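Local coordinates for protein RsfP (Uncultured bacterium, PDB 4GLJ) that probably catalyses the phosphorolysis of methylthioadenosine, as a methylthioadenosine phosphorylase, and binds the dye rhodamine B, at residues G100-T105 and D224-N229. Residues are numbered along the deposited sequence; the frame is centred on the assembly and turned at random.
Sequences GSLQET and DCWHPN. With RHB (N-[9-(2-carboxyphenyl)-6-(diethylamino)-3H-xanthen-3-ylidene]-N-ethylethanaminium), chain C.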
loop_
_atom_site.group_PDB
_atom_site.type_symbol
_atom_site.label_atom_id
_atom_site.label_comp_id
_atom_site.label_asym_id
_atom_site.label_seq_id
_atom_site.Cartn_x
_atom_site.Cartn_y
_atom_site.Cartn_z
ATOM N N GLY A 100 -7.644 5.160 17.950
ATOM C CA GLY A 100 -7.715 6.607 18.026
ATOM C C GLY A 100 -9.013 7.084 17.463
ATOM O O GLY A 100 -9.563 6.486 16.552
ATOM N N SER A 101 -9.516 8.191 17.968
ATOM C CA SER A 101 -10.768 8.731 17.427
ATOM C C SER A 101 -10.497 9.754 16.331
ATOM O O SER A 101 -9.591 10.610 16.458
ATOM C CB SER A 101 -11.563 9.468 18.529
ATOM O OG SER A 101 -12.571 10.317 17.919
ATOM N N LEU A 102 -11.267 9.683 15.266
ATOM C CA LEU A 102 -11.238 10.723 14.214
ATOM C C LEU A 102 -12.462 11.637 14.272
ATOM O O LEU A 102 -12.646 12.486 13.409
ATOM C CB LEU A 102 -11.202 10.021 12.831
ATOM C CG LEU A 102 -9.974 9.131 12.545
ATOM C CD1 LEU A 102 -10.174 8.244 11.322
ATOM C CD2 LEU A 102 -8.718 10.027 12.398
ATOM N N GLN A 103 -13.279 11.559 15.321
ATOM C CA GLN A 103 -14.549 12.277 15.335
ATOM C C GLN A 103 -14.718 12.880 16.741
ATOM O O GLN A 103 -14.490 12.205 17.782
ATOM C CB GLN A 103 -15.731 11.308 15.029
ATOM C CG GLN A 103 -15.726 10.618 13.664
ATOM C CD GLN A 103 -15.788 11.641 12.520
ATOM O OE1 GLN A 103 -16.325 12.721 12.714
ATOM N NE2 GLN A 103 -15.181 11.328 11.351
ATOM N N GLU A 104 -15.106 14.147 16.764
ATOM C CA GLU A 104 -15.373 14.861 18.041
ATOM C C GLU A 104 -16.229 14.130 19.073
ATOM O O GLU A 104 -15.999 14.172 20.294
ATOM C CB GLU A 104 -16.011 16.205 17.739
ATOM C CG GLU A 104 -15.956 17.079 18.967
ATOM C CD GLU A 104 -14.531 17.169 19.554
ATOM O OE1 GLU A 104 -13.556 17.447 18.778
ATOM O OE2 GLU A 104 -14.402 16.965 20.796
ATOM N N THR A 105 -17.265 13.482 18.581
ATOM C CA THR A 105 -18.201 12.815 19.477
ATOM C C THR A 105 -17.713 11.456 19.979
ATOM O O THR A 105 -18.331 10.889 20.867
ATOM C CB THR A 105 -19.495 12.560 18.735
ATOM O OG1 THR A 105 -19.136 11.933 17.504
ATOM C CG2 THR A 105 -20.216 13.904 18.494
ATOM N N ASP A 224 -6.882 10.964 17.589
ATOM C CA ASP A 224 -5.713 10.795 16.789
ATOM C C ASP A 224 -5.136 12.193 16.966
ATOM O O ASP A 224 -5.701 13.026 17.684
ATOM C CB ASP A 224 -6.075 10.346 15.381
ATOM C CG ASP A 224 -4.913 9.709 14.692
ATOM O OD1 ASP A 224 -3.970 9.170 15.326
ATOM O OD2 ASP A 224 -4.839 9.855 13.468
ATOM N N CYS A 225 -3.983 12.400 16.335
ATOM C CA CYS A 225 -3.227 13.671 16.264
ATOM C C CYS A 225 -3.957 14.923 15.712
ATOM O O CYS A 225 -3.424 16.029 15.839
ATOM C CB CYS A 225 -2.021 13.370 15.371
ATOM S SG CYS A 225 -2.436 13.103 13.629
ATOM N N TRP A 226 -5.131 14.761 15.088
ATOM C CA TRP A 226 -5.918 15.905 14.597
ATOM C C TRP A 226 -6.320 16.855 15.720
ATOM O O TRP A 226 -7.028 17.839 15.498
ATOM C CB TRP A 226 -7.056 15.439 13.672
ATOM C CG TRP A 226 -8.263 14.890 14.400
ATOM C CD1 TRP A 226 -8.400 13.648 15.013
ATOM C CD2 TRP A 226 -9.555 15.564 14.625
ATOM N NE1 TRP A 226 -9.642 13.513 15.588
ATOM C CE2 TRP A 226 -10.382 14.620 15.393
ATOM C CE3 TRP A 226 -10.086 16.809 14.289
ATOM C CZ2 TRP A 226 -11.671 14.927 15.786
ATOM C CZ3 TRP A 226 -11.391 17.106 14.692
ATOM C CH2 TRP A 226 -12.163 16.186 15.420
ATOM N N HIS A 227 -5.840 16.548 16.931
ATOM C CA HIS A 227 -5.960 17.376 18.139
ATOM C C HIS A 227 -4.622 17.791 18.724
ATOM O O HIS A 227 -3.804 16.923 19.049
ATOM C CB HIS A 227 -6.734 16.576 19.186
ATOM C CG HIS A 227 -8.230 16.786 19.140
ATOM N ND1 HIS A 227 -8.886 17.521 20.059
ATOM C CD2 HIS A 227 -9.197 16.325 18.246
ATOM C CE1 HIS A 227 -10.201 17.533 19.771
ATOM N NE2 HIS A 227 -10.391 16.798 18.663
ATOM N N PRO A 228 -4.376 19.120 18.864
ATOM C CA PRO A 228 -3.132 19.643 19.475
ATOM C C PRO A 228 -2.942 19.294 20.963
ATOM O O PRO A 228 -3.124 20.158 21.833
ATOM C CB PRO A 228 -3.254 21.168 19.290
ATOM C CG PRO A 228 -4.221 21.352 18.168
ATOM C CD PRO A 228 -5.193 20.210 18.288
ATOM N N ASN A 229 -2.559 18.039 21.232
ATOM C CA ASN A 229 -2.245 17.544 22.590
ATOM C C ASN A 229 -1.057 18.265 23.268
ATOM O O ASN A 229 -0.595 17.868 24.351
ATOM C CB ASN A 229 -2.186 15.995 22.620
ATOM C CG ASN A 229 -3.489 15.322 22.183
ATOM O OD1 ASN A 229 -4.496 15.980 21.910
ATOM N ND2 ASN A 229 -3.468 13.995 22.121
HETATM O O2 RHB C . -3.662 8.863 22.342
HETATM C C26 RHB C . -3.150 8.511 23.429
HETATM C C19 RHB C . -2.537 7.137 23.448
HETATM C C14 RHB C . -2.326 6.510 22.246
HETATM C C15 RHB C . -1.761 5.241 22.217
HETATM C C16 RHB C . -1.434 4.568 23.388
HETATM C C17 RHB C . -1.663 5.189 24.610
HETATM C C18 RHB C . -2.218 6.464 24.627
HETATM C C9 RHB C . -2.617 7.201 20.967
HETATM C C8 RHB C . -2.293 8.635 20.809
HETATM C C13 RHB C . -1.767 9.306 21.905
HETATM C C12 RHB C . -1.475 10.655 21.810
HETATM C C11 RHB C . -1.691 11.345 20.622
HETATM N N1 RHB C . -1.350 12.727 20.629
HETATM C C35 RHB C . 0.070 12.910 20.998
HETATM C C36 RHB C . 0.224 13.416 22.420
HETATM C C22 RHB C . -1.602 13.407 19.339
HETATM C C23 RHB C . -0.459 14.348 18.995
HETATM C C10 RHB C . -2.224 10.659 19.510
HETATM C C7 RHB C . -2.528 9.278 19.588
HETATM O O1 RHB C . -3.071 8.558 18.509
HETATM C C1 RHB C . -3.379 7.193 18.594
HETATM C C2 RHB C . -3.163 6.486 19.794
HETATM C C6 RHB C . -3.909 6.471 17.510
HETATM C C5 RHB C . -4.187 5.103 17.700
HETATM C C4 RHB C . -3.980 4.430 18.889
HETATM C C3 RHB C . -3.455 5.132 19.949
HETATM N N2 RHB C . -4.640 4.326 16.653
HETATM C C24 RHB C . -3.934 4.941 15.549
HETATM C C25 RHB C . -3.291 3.824 14.780
HETATM C C33 RHB C . -3.942 3.043 16.765
HETATM C C34 RHB C . -4.393 2.268 17.994
HETATM O O3 RHB C . -3.179 9.254 24.450
#
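The carbonyl oxygen of S101 is gripped by two donors from the 224-229 loop. D224 N reaches S101 O at 3.0 Å in a nearly straight bond (172°). The indole NE1 of W226 also lies 3.0 Å from S101 O, with a more bent N-H (145°). The two donors approach from opposite faces of the carbonyl plane, and S101 O lies close to the indole plane. The indole is sandwiched: H227 CD2 stands over the centre of one face, and L102 O sits toward the rim of the other. R189 donates a hydrogen bond to L102 O and makes a cation-pi contact with W226. An alanine in place of W226 would probably cost S101 O one of these two donors and leave a gap between L102 and H227. H227 NE2 donates a weak hydrogen bond to E104 OE1 (3.2 Å), which lies at the ring edge. L102 CD2 packs against D224 CB at 4.0 Å. D224 OD1 lies 3.4 Å from O1 of the bound rhodamine B, while D224 OD2 is held by S185. G100, D224, C225 and N229 all line this dye pocket. The contact joins the end of strand 92-101 to the loop between strand 213-221 and helix 237-263, with L102 and W226 resting on helix 182-190.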